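Local coordinates for solute binding protein MsmE (Bacillus subtilis subsp. subtilis str. 168, PDB 4R6H) that binds melibiose, raffinose and stachyose as the solute-binding component of an ABC transporter that imports these sugars, at residues Ala146-Ile151 with Pro283-Gly288; Val182-Ala187 with Phe267-Gly272; Tyr134-Asn139 with Tyr309-Trp314; Ile37-Ser42 with Leu68-Asn73. All coordinates share one frame; numbering follows the deposited sequence. Where two conformers were deposited one is given.

Contact 1 of 4, residues Ala146-Ile151 with Pro283-Gly288; sequences AYNRNI and PNVKVG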
loop_
_atom_site.group_PDB
_atom_site.type_symbol
_atom_site.label_atom_id
_atom_site.label_comp_id
_atom_site.label_asym_id
_atom_site.label_seq_id
_atom_site.Cartn_x
_atom_site.Cartn_y
_atom_site.Cartn_z
ATOM N N ALA A 146 7.843 -0.549 -10.370
ATOM C CA ALA A 146 8.437 0.632 -10.979
ATOM C C ALA A 146 9.560 0.201 -11.913
ATOM O O ALA A 146 10.241 -0.795 -11.673
ATOM C CB ALA A 146 8.970 1.568 -9.933
ATOM N N TYR A 147 9.763 0.951 -13.011
ATOM C CA TYR A 147 10.745 0.531 -13.977
ATOM C C TYR A 147 11.293 1.709 -14.764
ATOM O O TYR A 147 10.649 2.745 -14.889
ATOM C CB TYR A 147 10.153 -0.494 -14.949
ATOM C CG TYR A 147 9.131 0.073 -15.893
ATOM C CD1 TYR A 147 7.834 0.381 -15.478
ATOM C CD2 TYR A 147 9.473 0.394 -17.204
ATOM C CE1 TYR A 147 6.903 0.930 -16.361
ATOM C CE2 TYR A 147 8.557 0.915 -18.067
ATOM C CZ TYR A 147 7.272 1.181 -17.646
ATOM O OH TYR A 147 6.354 1.785 -18.508
ATOM N N ASN A 148 12.491 1.517 -15.310
ATOM C CA ASN A 148 13.160 2.506 -16.152
ATOM C C ASN A 148 12.701 2.324 -17.583
ATOM O O ASN A 148 13.019 1.329 -18.215
ATOM C CB ASN A 148 14.666 2.328 -16.018
ATOM C CG ASN A 148 15.449 3.335 -16.790
ATOM O OD1 ASN A 148 15.093 3.679 -17.931
ATOM N ND2 ASN A 148 16.544 3.790 -16.207
ATOM N N ARG A 149 11.892 3.259 -18.072
ATOM C CA ARG A 149 11.291 3.137 -19.403
ATOM C C ARG A 149 12.344 3.028 -20.509
ATOM O O ARG A 149 12.196 2.219 -21.435
ATOM C CB ARG A 149 10.392 4.322 -19.682
ATOM C CG ARG A 149 9.260 4.559 -18.691
ATOM C CD ARG A 149 8.455 5.781 -19.121
ATOM N NE ARG A 149 7.401 6.202 -18.215
ATOM C CZ ARG A 149 6.125 5.809 -18.277
ATOM N NH1 ARG A 149 5.297 6.323 -17.403
ATOM N NH2 ARG A 149 5.678 4.969 -19.208
ATOM N N ASN A 150 13.404 3.800 -20.380
ATOM C CA ASN A 150 14.431 3.851 -21.409
ATOM C C ASN A 150 15.186 2.526 -21.497
ATOM O O ASN A 150 15.516 2.089 -22.604
ATOM C CB ASN A 150 15.369 5.006 -21.075
ATOM C CG ASN A 150 14.628 6.209 -20.433
ATOM O OD1 ASN A 150 14.152 7.084 -21.152
ATOM N ND2 ASN A 150 14.483 6.221 -19.073
ATOM N N ILE A 151 15.430 1.882 -20.336
ATOM C CA ILE A 151 16.137 0.612 -20.345
ATOM C C ILE A 151 15.319 -0.458 -21.037
ATOM O O ILE A 151 15.834 -1.245 -21.843
ATOM C CB ILE A 151 16.558 0.186 -18.908
ATOM C CG1 ILE A 151 17.671 1.077 -18.387
ATOM C CG2 ILE A 151 16.989 -1.262 -18.861
ATOM C CD1 ILE A 151 18.017 0.856 -16.931
ATOM N N PRO A 283 16.494 14.484 -15.044
ATOM C CA PRO A 283 15.263 14.535 -15.815
ATOM C C PRO A 283 15.287 13.662 -17.070
ATOM O O PRO A 283 14.242 13.438 -17.638
ATOM C CB PRO A 283 15.122 16.032 -16.175
ATOM C CG PRO A 283 16.447 16.591 -16.009
ATOM C CD PRO A 283 17.176 15.789 -14.973
ATOM N N ASN A 284 16.463 13.154 -17.449
ATOM C CA ASN A 284 16.562 12.279 -18.580
ATOM C C ASN A 284 16.154 10.847 -18.282
ATOM O O ASN A 284 16.047 10.072 -19.206
ATOM C CB ASN A 284 17.972 12.233 -19.105
ATOM C CG ASN A 284 18.434 13.579 -19.569
ATOM O OD1 ASN A 284 17.888 14.098 -20.544
ATOM N ND2 ASN A 284 19.347 14.193 -18.834
ATOM N N VAL A 285 15.925 10.505 -17.014
ATOM C CA VAL A 285 15.445 9.164 -16.677
ATOM C C VAL A 285 13.967 9.203 -16.334
ATOM O O VAL A 285 13.563 9.937 -15.435
ATOM C CB VAL A 285 16.221 8.595 -15.463
ATOM C CG1 VAL A 285 15.686 7.224 -14.999
ATOM C CG2 VAL A 285 17.692 8.463 -15.821
ATOM N N LYS A 286 13.193 8.418 -17.076
ATOM C CA LYS A 286 11.759 8.366 -16.942
ATOM C C LYS A 286 11.398 7.036 -16.282
ATOM O O LYS A 286 11.655 5.952 -16.844
ATOM C CB LYS A 286 11.056 8.439 -18.298
ATOM C CG LYS A 286 11.443 9.614 -19.198
ATOM C CD LYS A 286 11.087 10.964 -18.593
ATOM C CE LYS A 286 11.353 12.108 -19.579
ATOM N NZ LYS A 286 10.441 12.074 -20.759
ATOM N N VAL A 287 10.863 7.123 -15.085
ATOM C CA VAL A 287 10.406 5.952 -14.314
ATOM C C VAL A 287 8.902 5.853 -14.474
ATOM O O VAL A 287 8.171 6.821 -14.262
ATOM C CB VAL A 287 10.763 6.073 -12.817
ATOM C CG1 VAL A 287 10.231 4.873 -12.033
ATOM C CG2 VAL A 287 12.278 6.220 -12.668
ATOM N N GLY A 288 8.435 4.672 -14.853
ATOM C CA GLY A 288 7.035 4.343 -14.974
ATOM C C GLY A 288 6.619 3.296 -13.965
ATOM O O GLY A 288 7.453 2.737 -13.266
HETATM O O HOH W 1 6.939 8.159 -16.227
HETATM O O HOH W 2 14.641 10.207 -21.647
#
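Where strand 141-148 runs into helix 149-155, Y147 and N148 pair antiparallel with G288 and V287, the start of strand 287-291. Y147 and G288 form the hydrogen-bonded pair: Y147 N reaches G288 O at 2.9 Å and G288 N returns the bond to Y147 O. One step on, N148 faces V287 as the non-hydrogen-bonded pair. R149 N, already in the helix, donates to K286 O at 3.0 Å, in the loop before the strand. Y147 CG lies between its own N and carbonyl carbon (chi1 69°), which turns the ring back over G288; CE1 comes to 3.4 Å from G288 C. R149 lays one face of its guanidinium over G288 CA, while its CD rests on K286 CB. R149 NH1 also bridges through a water to V287 O, and forms a salt bridge with D361. N148 OD1 accepts from I151 N (3.0 Å) and N150 ND2 (2.9 Å), which arrive from opposite faces of its amide plane. N148 ND2 touches V285 CG1 at 3.7 Å and is hydrogen-bonded to N263 OD1. The arrangement is a strand-to-helix junction with an asparagine N-cap, where strand 141-148 lies between 287-291 and 265-269 in the mixed sheet.

Contact 2 of 4, residues Val182-Ala187 with Phe267-Gly272; sequences VPFWFA and FTMQGG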
loop_
_atom_site.group_PDB
_atom_site.type_symbol
_atom_site.label_atom_id
_atom_site.label_comp_id
_atom_site.label_asym_id
_atom_site.label_seq_id
_atom_site.Cartn_x
_atom_site.Cartn_y
_atom_site.Cartn_z
ATOM N N VAL A 182 21.232 -3.661 -12.860
ATOM C CA VAL A 182 20.515 -4.590 -11.943
ATOM C C VAL A 182 19.112 -4.828 -12.483
ATOM O O VAL A 182 18.329 -3.862 -12.609
ATOM C CB VAL A 182 20.427 -4.046 -10.536
ATOM C CG1 VAL A 182 19.630 -5.005 -9.685
ATOM C CG2 VAL A 182 21.813 -3.802 -9.936
ATOM N N PRO A 183 18.745 -6.102 -12.768
ATOM C CA PRO A 183 17.429 -6.262 -13.361
ATOM C C PRO A 183 16.299 -5.944 -12.360
ATOM O O PRO A 183 15.335 -5.245 -12.764
ATOM C CB PRO A 183 17.407 -7.720 -13.832
ATOM C CG PRO A 183 18.855 -8.059 -14.001
ATOM C CD PRO A 183 19.580 -7.310 -12.972
ATOM N N PHE A 184 16.409 -6.399 -11.105
ATOM C CA PHE A 184 15.340 -6.190 -10.109
ATOM C C PHE A 184 16.008 -5.892 -8.805
ATOM O O PHE A 184 16.698 -6.722 -8.285
ATOM C CB PHE A 184 14.531 -7.466 -10.058
ATOM C CG PHE A 184 13.284 -7.434 -9.212
ATOM C CD1 PHE A 184 12.579 -6.254 -8.959
ATOM C CD2 PHE A 184 12.739 -8.633 -8.767
ATOM C CE1 PHE A 184 11.392 -6.274 -8.240
ATOM C CE2 PHE A 184 11.537 -8.659 -8.067
ATOM C CZ PHE A 184 10.885 -7.477 -7.784
ATOM N N TRP A 185 15.867 -4.688 -8.291
ATOM C CA TRP A 185 16.667 -4.209 -7.166
ATOM C C TRP A 185 15.914 -4.206 -5.872
ATOM O O TRP A 185 14.774 -3.791 -5.816
ATOM C CB TRP A 185 17.164 -2.785 -7.451
ATOM C CG TRP A 185 18.189 -2.255 -6.503
ATOM C CD1 TRP A 185 19.549 -2.326 -6.626
ATOM C CD2 TRP A 185 17.934 -1.480 -5.344
ATOM N NE1 TRP A 185 20.158 -1.680 -5.579
ATOM C CE2 TRP A 185 19.194 -1.135 -4.773
ATOM C CE3 TRP A 185 16.773 -1.039 -4.712
ATOM C CZ2 TRP A 185 19.293 -0.381 -3.591
ATOM C CZ3 TRP A 185 16.883 -0.293 -3.555
ATOM C CH2 TRP A 185 18.127 0.055 -3.025
ATOM N N PHE A 186 16.562 -4.734 -4.836
ATOM C CA PHE A 186 16.043 -4.746 -3.464
ATOM C C PHE A 186 16.947 -4.045 -2.489
ATOM O O PHE A 186 18.164 -4.308 -2.447
ATOM C CB PHE A 186 15.888 -6.214 -2.936
ATOM C CG PHE A 186 14.689 -6.929 -3.464
ATOM C CD1 PHE A 186 14.744 -7.577 -4.668
ATOM C CD2 PHE A 186 13.509 -6.943 -2.761
ATOM C CE1 PHE A 186 13.641 -8.249 -5.175
ATOM C CE2 PHE A 186 12.399 -7.608 -3.232
ATOM C CZ PHE A 186 12.465 -8.266 -4.460
ATOM N N ALA A 187 16.328 -3.242 -1.656
ATOM C CA ALA A 187 17.030 -2.658 -0.508
ATOM C C ALA A 187 16.905 -3.665 0.672
ATOM O O ALA A 187 16.197 -3.402 1.640
ATOM C CB ALA A 187 16.456 -1.306 -0.154
ATOM N N PHE A 267 14.053 -2.649 -12.831
ATOM C CA PHE A 267 12.802 -2.770 -12.071
ATOM C C PHE A 267 13.065 -2.697 -10.574
ATOM O O PHE A 267 14.102 -3.130 -10.077
ATOM C CB PHE A 267 12.156 -4.110 -12.303
ATOM C CG PHE A 267 11.622 -4.335 -13.680
ATOM C CD1 PHE A 267 10.301 -4.009 -13.987
ATOM C CD2 PHE A 267 12.394 -4.984 -14.652
ATOM C CE1 PHE A 267 9.779 -4.304 -15.234
ATOM C CE2 PHE A 267 11.879 -5.250 -15.915
ATOM C CZ PHE A 267 10.575 -4.920 -16.207
ATOM N N THR A 268 12.054 -2.233 -9.847
ATOM C CA THR A 268 12.038 -2.338 -8.382
ATOM C C THR A 268 10.596 -2.326 -7.935
ATOM O O THR A 268 9.736 -1.906 -8.687
ATOM C CB THR A 268 12.912 -1.254 -7.701
ATOM O OG1 THR A 268 13.155 -1.615 -6.347
ATOM C CG2 THR A 268 12.264 0.127 -7.745
ATOM N N MET A 269 10.307 -2.823 -6.733
ATOM C CA MET A 269 8.942 -2.753 -6.223
ATOM C C MET A 269 8.555 -1.330 -5.968
ATOM O O MET A 269 9.382 -0.478 -5.625
ATOM C CB MET A 269 8.799 -3.541 -4.927
ATOM C CG MET A 269 9.134 -5.021 -4.954
ATOM S SD MET A 269 8.157 -6.187 -5.887
ATOM C CE MET A 269 6.495 -5.917 -5.198
ATOM N N GLN A 270 7.272 -1.041 -6.195
ATOM C CA GLN A 270 6.876 0.349 -6.165
ATOM C C GLN A 270 6.969 0.948 -4.778
ATOM O O GLN A 270 6.488 0.361 -3.808
ATOM C CB GLN A 270 5.474 0.411 -6.650
ATOM C CG GLN A 270 5.089 1.758 -7.137
ATOM C CD GLN A 270 3.774 1.641 -7.807
ATOM O OE1 GLN A 270 3.554 0.688 -8.569
ATOM N NE2 GLN A 270 2.910 2.601 -7.582
ATOM N N GLY A 271 7.586 2.122 -4.695
ATOM C CA GLY A 271 7.654 2.876 -3.442
ATOM C C GLY A 271 6.738 4.098 -3.405
ATOM O O GLY A 271 6.356 4.573 -2.325
ATOM N N GLY A 272 6.392 4.621 -4.583
ATOM C CA GLY A 272 5.394 5.683 -4.687
ATOM C C GLY A 272 5.909 7.027 -5.190
ATOM O O GLY A 272 5.153 7.736 -5.828
HETATM O O HOH W 3 12.212 -4.358 -5.015
#
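F184 carries its ring anti to the backbone N (chi1 -174°), and the M269 chain bends twice beyond CG, which brings its sulfur to the rim of that ring. M269 SD lies 3.6 Å from F184 CZ and almost in the ring plane, a Met-aromatic contact made at the edge. The same edge also faces F267 O and T268 CA. F184 CD1 adds an apolar touch to F267 CB at 4.0 Å. These side chains sit on a parallel pairing of strands 182-185 and 265-269 in the mixed sheet. F267 bonds on both sides of F184: its N to P183 O (2.9 Å) and its O to W185 N (3.0 Å). T268 OG1 then donates to W185 O at 2.8 Å, its hydroxyl lying alongside the tryptophan side chain. A water donates to W185 O and accepts from M269 N, which gives the W185 carbonyl two donors. F166 of helix 163-177 meets the rings of F184 and F267 edge-to-face, and L170 of the same helix touches both. An alanine at F184 would remove the ring and is likely to open a gap between M269, F267 and F166, with the methionine sulfur left without its aromatic partner.

Contact 3 of 4, residues Tyr134-Asn139 with Tyr309-Trp314; sequences YAYPIN and YTLAAW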
loop_
_atom_site.group_PDB
_atom_site.type_symbol
_atom_site.label_atom_id
_atom_site.label_comp_id
_atom_site.label_asym_id
_atom_site.label_seq_id
_atom_site.Cartn_x
_atom_site.Cartn_y
_atom_site.Cartn_z
ATOM N N TYR A 134 -17.592 2.722 5.442
ATOM C CA TYR A 134 -16.849 2.688 6.711
ATOM C C TYR A 134 -15.987 3.926 6.966
ATOM O O TYR A 134 -15.655 4.213 8.085
ATOM C CB TYR A 134 -15.901 1.458 6.782
ATOM C CG TYR A 134 -16.613 0.131 7.032
ATOM C CD1 TYR A 134 -17.360 -0.467 6.015
ATOM C CD2 TYR A 134 -16.523 -0.535 8.279
ATOM C CE1 TYR A 134 -18.022 -1.664 6.228
ATOM C CE2 TYR A 134 -17.210 -1.751 8.506
ATOM C CZ TYR A 134 -17.932 -2.301 7.468
ATOM O OH TYR A 134 -18.598 -3.501 7.643
ATOM N N ALA A 135 -15.527 4.558 5.891
ATOM C CA ALA A 135 -14.546 5.668 6.014
ATOM C C ALA A 135 -14.456 6.405 4.695
ATOM O O ALA A 135 -14.838 5.878 3.652
ATOM C CB ALA A 135 -13.191 5.127 6.358
ATOM N N TYR A 136 -13.937 7.622 4.769
ATOM C CA TYR A 136 -13.701 8.479 3.609
ATOM C C TYR A 136 -12.266 8.302 3.169
ATOM O O TYR A 136 -11.333 8.511 3.967
ATOM C CB TYR A 136 -13.971 9.958 3.975
ATOM C CG TYR A 136 -13.426 10.912 2.940
ATOM C CD1 TYR A 136 -13.989 11.008 1.677
ATOM C CD2 TYR A 136 -12.278 11.642 3.207
ATOM C CE1 TYR A 136 -13.440 11.843 0.729
ATOM C CE2 TYR A 136 -11.728 12.492 2.277
ATOM C CZ TYR A 136 -12.321 12.575 1.024
ATOM O OH TYR A 136 -11.766 13.428 0.080
ATOM N N PRO A 137 -12.056 7.912 1.905
ATOM C CA PRO A 137 -10.702 7.749 1.387
ATOM C C PRO A 137 -10.066 9.049 0.918
ATOM O O PRO A 137 -10.481 9.627 -0.085
ATOM C CB PRO A 137 -10.895 6.774 0.221
ATOM C CG PRO A 137 -12.266 7.136 -0.289
ATOM C CD PRO A 137 -13.085 7.536 0.915
ATOM N N ILE A 138 -9.080 9.527 1.640
ATOM C CA ILE A 138 -8.377 10.726 1.235
ATOM C C ILE A 138 -7.682 10.463 -0.122
ATOM O O ILE A 138 -7.591 11.318 -0.995
ATOM C CB ILE A 138 -7.360 11.116 2.306
ATOM C CG1 ILE A 138 -8.079 11.651 3.533
ATOM C CG2 ILE A 138 -6.276 12.055 1.769
ATOM C CD1 ILE A 138 -7.195 11.797 4.747
ATOM N N ASN A 139 -7.199 9.251 -0.283
ATOM C CA ASN A 139 -6.434 8.870 -1.459
ATOM C C ASN A 139 -6.587 7.381 -1.655
ATOM O O ASN A 139 -7.442 6.747 -1.012
ATOM C CB ASN A 139 -4.961 9.277 -1.363
ATOM C CG ASN A 139 -4.251 8.665 -0.200
ATOM O OD1 ASN A 139 -4.820 7.877 0.563
ATOM N ND2 ASN A 139 -2.955 8.966 -0.073
ATOM N N TYR A 309 -4.795 6.360 3.167
ATOM C CA TYR A 309 -5.192 7.211 4.295
ATOM C C TYR A 309 -6.679 7.420 4.246
ATOM O O TYR A 309 -7.233 7.783 3.218
ATOM C CB TYR A 309 -4.480 8.563 4.239
ATOM C CG TYR A 309 -2.993 8.485 4.176
ATOM C CD1 TYR A 309 -2.275 7.710 5.057
ATOM C CD2 TYR A 309 -2.314 9.184 3.209
ATOM C CE1 TYR A 309 -0.885 7.693 5.007
ATOM C CE2 TYR A 309 -0.949 9.157 3.139
ATOM C CZ TYR A 309 -0.250 8.384 4.032
ATOM O OH TYR A 309 1.139 8.306 4.017
ATOM N N THR A 310 -7.340 7.265 5.403
ATOM C CA THR A 310 -8.762 7.524 5.486
ATOM C C THR A 310 -9.115 8.411 6.670
ATOM O O THR A 310 -8.283 8.633 7.549
ATOM C CB THR A 310 -9.608 6.241 5.619
ATOM O OG1 THR A 310 -9.402 5.683 6.927
ATOM C CG2 THR A 310 -9.251 5.196 4.559
ATOM N N LEU A 311 -10.320 8.943 6.620
ATOM C CA LEU A 311 -10.962 9.626 7.743
ATOM C C LEU A 311 -12.212 8.815 8.026
ATOM O O LEU A 311 -13.163 8.828 7.239
ATOM C CB LEU A 311 -11.343 11.087 7.402
ATOM C CG LEU A 311 -10.149 12.025 7.388
ATOM C CD1 LEU A 311 -10.440 13.326 6.651
ATOM C CD2 LEU A 311 -9.670 12.353 8.820
ATOM N N ALA A 312 -12.215 8.138 9.172
ATOM C CA ALA A 312 -13.359 7.453 9.728
ATOM C C ALA A 312 -13.802 8.233 10.957
ATOM O O ALA A 312 -12.969 8.786 11.684
ATOM C CB ALA A 312 -12.980 6.039 10.129
ATOM N N ALA A 313 -15.107 8.345 11.162
ATOM C CA ALA A 313 -15.651 9.055 12.330
ATOM C C ALA A 313 -16.012 8.026 13.368
ATOM O O ALA A 313 -16.560 6.958 13.078
ATOM C CB ALA A 313 -16.876 9.884 11.947
ATOM N N TRP A 314 -15.742 8.354 14.615
ATOM C CA TRP A 314 -16.181 7.474 15.695
ATOM C C TRP A 314 -17.699 7.624 15.885
ATOM O O TRP A 314 -18.173 8.732 16.106
ATOM C CB TRP A 314 -15.483 7.874 16.967
ATOM C CG TRP A 314 -15.842 7.033 18.163
ATOM C CD1 TRP A 314 -16.271 5.739 18.171
ATOM C CD2 TRP A 314 -15.753 7.449 19.527
ATOM N NE1 TRP A 314 -16.465 5.314 19.483
ATOM C CE2 TRP A 314 -16.136 6.340 20.324
ATOM C CE3 TRP A 314 -15.373 8.627 20.145
ATOM C CZ2 TRP A 314 -16.189 6.409 21.735
ATOM C CZ3 TRP A 314 -15.393 8.689 21.586
ATOM C CH2 TRP A 314 -15.796 7.585 22.326
HETATM O O HOH W 4 -16.590 6.433 9.537
HETATM O O HOH W 5 -7.614 5.599 1.437
#
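Residues 135-138 run antiparallel to 309-312, with Y136 and L311 as the hydrogen-bonded pair and P137 opposite T310 as the non-hydrogen-bonded one. Y136 N donates to L311 O at 2.9 Å, and L311 N donates back to Y136 O. I138 N extends the ladder to Y309 O at 3.0 Å. Beyond it the asparagine side chain takes over. N139 holds CG between its backbone N and carbonyl carbon (chi1 60°), which swings OD1 back to accept from Y309 N at 3.0 Å. That bond lies in the plane of the side-chain carbonyl group. The amide and the Y309 ring are only 18° from parallel, and N139 ND2 comes to 3.4 Å from CD2 of Y309. ND2 is also hydrogen-bonded to T343. An alanine in place of N139 would probably deprive Y309 N of its acceptor and T343 of its amide partner. A water donates to both N139 O and Y309 O; at the other end of the pairing, another links Y134 O to A313 N. Apolar contacts fill in beside these bonds. I138 CD1 lies across L311 CG at 4.0 Å, and A135 CB meets A312 CB at 3.9 Å. Strand 136-137 is an outer strand of a small antiparallel sheet, with 310-313 in the middle and 91-92 beyond it. Helices 320-331 and 333-343 both pack against Y136, whose ring also meets W114 edge-to-face, while L311 touches M330 and I138 touches M339.

Contact 4 of 4, residues Ile37-Ser42 with Leu68-Asn73; sequences IYSTMS and LHFPGN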
loop_
_atom_site.group_PDB
_atom_site.type_symbol
_atom_site.label_atom_id
_atom_site.label_comp_id
_atom_site.label_asym_id
_atom_site.label_seq_id
_atom_site.Cartn_x
_atom_site.Cartn_y
_atom_site.Cartn_z
ATOM N N ILE A 37 -8.250 14.503 15.584
ATOM C CA ILE A 37 -8.051 13.719 14.351
ATOM C C ILE A 37 -6.718 12.980 14.441
ATOM O O ILE A 37 -5.666 13.593 14.724
ATOM C CB ILE A 37 -7.979 14.621 13.117
ATOM C CG1 ILE A 37 -9.176 15.557 13.079
ATOM C CG2 ILE A 37 -7.843 13.780 11.826
ATOM C CD1 ILE A 37 -9.314 16.385 11.820
ATOM N N TYR A 38 -6.750 11.660 14.237
ATOM C CA TYR A 38 -5.527 10.851 14.181
ATOM C C TYR A 38 -5.256 10.463 12.724
ATOM O O TYR A 38 -6.199 10.108 11.991
ATOM C CB TYR A 38 -5.682 9.547 14.975
ATOM C CG TYR A 38 -5.264 9.538 16.433
ATOM C CD1 TYR A 38 -5.418 10.646 17.244
ATOM C CD2 TYR A 38 -4.757 8.355 16.983
ATOM C CE1 TYR A 38 -5.029 10.600 18.593
ATOM C CE2 TYR A 38 -4.357 8.291 18.307
ATOM C CZ TYR A 38 -4.504 9.403 19.107
ATOM O OH TYR A 38 -4.107 9.295 20.427
ATOM N N SER A 39 -3.973 10.457 12.354
ATOM C CA SER A 39 -3.517 10.199 11.007
ATOM C C SER A 39 -2.240 9.361 10.995
ATOM O O SER A 39 -1.340 9.639 11.820
ATOM C CB SER A 39 -3.293 11.521 10.259
ATOM O OG SER A 39 -2.713 11.288 8.961
ATOM N N THR A 40 -2.153 8.427 10.042
ATOM C CA THR A 40 -0.887 7.685 9.781
ATOM C C THR A 40 0.046 8.345 8.760
ATOM O O THR A 40 1.042 7.742 8.379
ATOM C CB THR A 40 -1.152 6.238 9.339
ATOM O OG1 THR A 40 -1.717 6.170 8.012
ATOM C CG2 THR A 40 -1.987 5.492 10.358
ATOM N N MET A 41 -0.284 9.553 8.321
ATOM C CA MET A 41 0.558 10.250 7.347
ATOM C C MET A 41 1.960 10.422 7.914
ATOM O O MET A 41 2.127 10.636 9.100
ATOM C CB MET A 41 -0.021 11.595 6.958
ATOM C CG MET A 41 -1.260 11.475 6.124
ATOM S SD MET A 41 -1.934 13.071 5.673
ATOM C CE MET A 41 -3.516 12.625 4.963
ATOM N N SER A 42 2.939 10.352 7.032
ATOM C CA SER A 42 4.363 10.243 7.416
ATOM C C SER A 42 5.249 11.357 6.878
ATOM O O SER A 42 6.221 11.710 7.516
ATOM C CB SER A 42 4.911 8.864 7.010
ATOM O OG SER A 42 4.689 8.576 5.652
ATOM N N LEU A 68 -4.775 17.835 15.413
ATOM C CA LEU A 68 -4.265 16.847 14.468
ATOM C C LEU A 68 -3.072 16.146 15.080
ATOM O O LEU A 68 -2.099 16.792 15.507
ATOM C CB LEU A 68 -3.821 17.531 13.169
ATOM C CG LEU A 68 -4.633 17.323 11.911
ATOM C CD1 LEU A 68 -4.024 18.195 10.813
ATOM C CD2 LEU A 68 -4.701 15.833 11.550
ATOM N N HIS A 69 -3.144 14.819 15.124
ATOM C CA HIS A 69 -2.099 13.973 15.674
ATOM C C HIS A 69 -1.548 13.052 14.617
ATOM O O HIS A 69 -2.317 12.363 13.923
ATOM C CB HIS A 69 -2.680 13.085 16.760
ATOM C CG HIS A 69 -3.185 13.831 17.948
ATOM N ND1 HIS A 69 -2.602 13.718 19.193
ATOM C CD2 HIS A 69 -4.221 14.694 18.093
ATOM C CE1 HIS A 69 -3.255 14.482 20.052
ATOM N NE2 HIS A 69 -4.239 15.086 19.412
ATOM N N PHE A 70 -0.221 12.966 14.563
ATOM C CA PHE A 70 0.510 12.034 13.710
ATOM C C PHE A 70 1.413 11.159 14.591
ATOM O O PHE A 70 2.614 11.394 14.655
ATOM C CB PHE A 70 1.338 12.784 12.679
ATOM C CG PHE A 70 0.531 13.716 11.807
ATOM C CD1 PHE A 70 -0.203 13.232 10.740
ATOM C CD2 PHE A 70 0.522 15.091 12.039
ATOM C CE1 PHE A 70 -0.920 14.085 9.923
ATOM C CE2 PHE A 70 -0.228 15.948 11.225
ATOM C CZ PHE A 70 -0.965 15.433 10.179
ATOM N N PRO A 71 0.837 10.138 15.231
ATOM C CA PRO A 71 1.574 9.300 16.210
ATOM C C PRO A 71 2.716 8.462 15.635
ATOM O O PRO A 71 3.462 7.858 16.404
ATOM C CB PRO A 71 0.496 8.351 16.750
ATOM C CG PRO A 71 -0.792 8.964 16.434
ATOM C CD PRO A 71 -0.595 9.782 15.195
ATOM N N GLY A 72 2.831 8.361 14.317
ATOM C CA GLY A 72 3.878 7.535 13.699
ATOM C C GLY A 72 3.855 6.089 14.158
ATOM O O GLY A 72 2.824 5.414 14.081
ATOM N N ASN A 73 4.997 5.583 14.620
ATOM C CA ASN A 73 5.098 4.169 14.996
ATOM C C ASN A 73 4.241 3.785 16.190
ATOM O O ASN A 73 3.990 2.606 16.399
ATOM C CB ASN A 73 6.570 3.786 15.279
ATOM C CG ASN A 73 7.429 3.761 14.026
ATOM O OD1 ASN A 73 6.951 3.479 12.920
ATOM N ND2 ASN A 73 8.714 4.043 14.198
HETATM O O HOH W 6 1.423 9.362 12.021
#
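F70, I37 and H69 bury the most surface here, where the parallel strands 33-38 and 64-69 run out into loops. I37 and H69 are joined through the backbone: H69 N donates to I37 O at 2.8 Å. H69 O in turn accepts from S39 N at 3.0 Å, so the histidine backbone bonds on both sides of Y38. The I37 side chain crosses that of L68, with I37 CG2 at 3.8 Å from L68 CD2. H69 places its imidazole beside the Y38 ring, with its NE2 hydrogen-bonded to S67. Y38 CE1 lies over one imidazole face, and the two planes are 33° apart, an oblique meeting. Y38 receives P71 CG over one ring face, 4.0 Å from its CD2, and its hydroxyl is hydrogen-bonded to R82. F70 holds CG beside its backbone N (chi1 -57°), which directs the ring edge to S39. CE1 of that ring lies 3.5 Å from S39 OG and 4.0 Å from M41 CB. The S39 hydroxyl accepts from M41 N at 3.1 Å, closing an ST turn directly after the strand. A water accepts from G72 N and lies 2.8 Å from S39 O, between the two loops. R47 and R51 of helix 44-60 also touch F70. The strands and this helix form a beta-alpha-beta unit. The chemistry is divided along the chain: backbone bonds and the Y38-H69 ring pair join the strands, whereas F70, P71 and a water carry the contact into the loops, with the ST turn giving the serine hydroxyl a backbone donor.

In the fold
From the N terminus, contact 4 closes first, a short loop around helix 44-60, joining the two strands of a beta-alpha-beta unit. Contact 3 opens at 134-139 and closes only at 309-314, joining the outer strand 136-137 to the middle strand of the small sheet. Contact 1 opens and closes within that span, and contact 2 within contact 1, giving three loops one inside another; none cross. Contacts 1 and 2 touch in the mixed sheet, where strands 141-148 and 265-269 are neighbours and A146 N probably bonds to T268 O. Contacts 3 and 4 touch through Y309 against T40 and M41. Contacts 1 and 3 lie on opposite sides of the chain's centre.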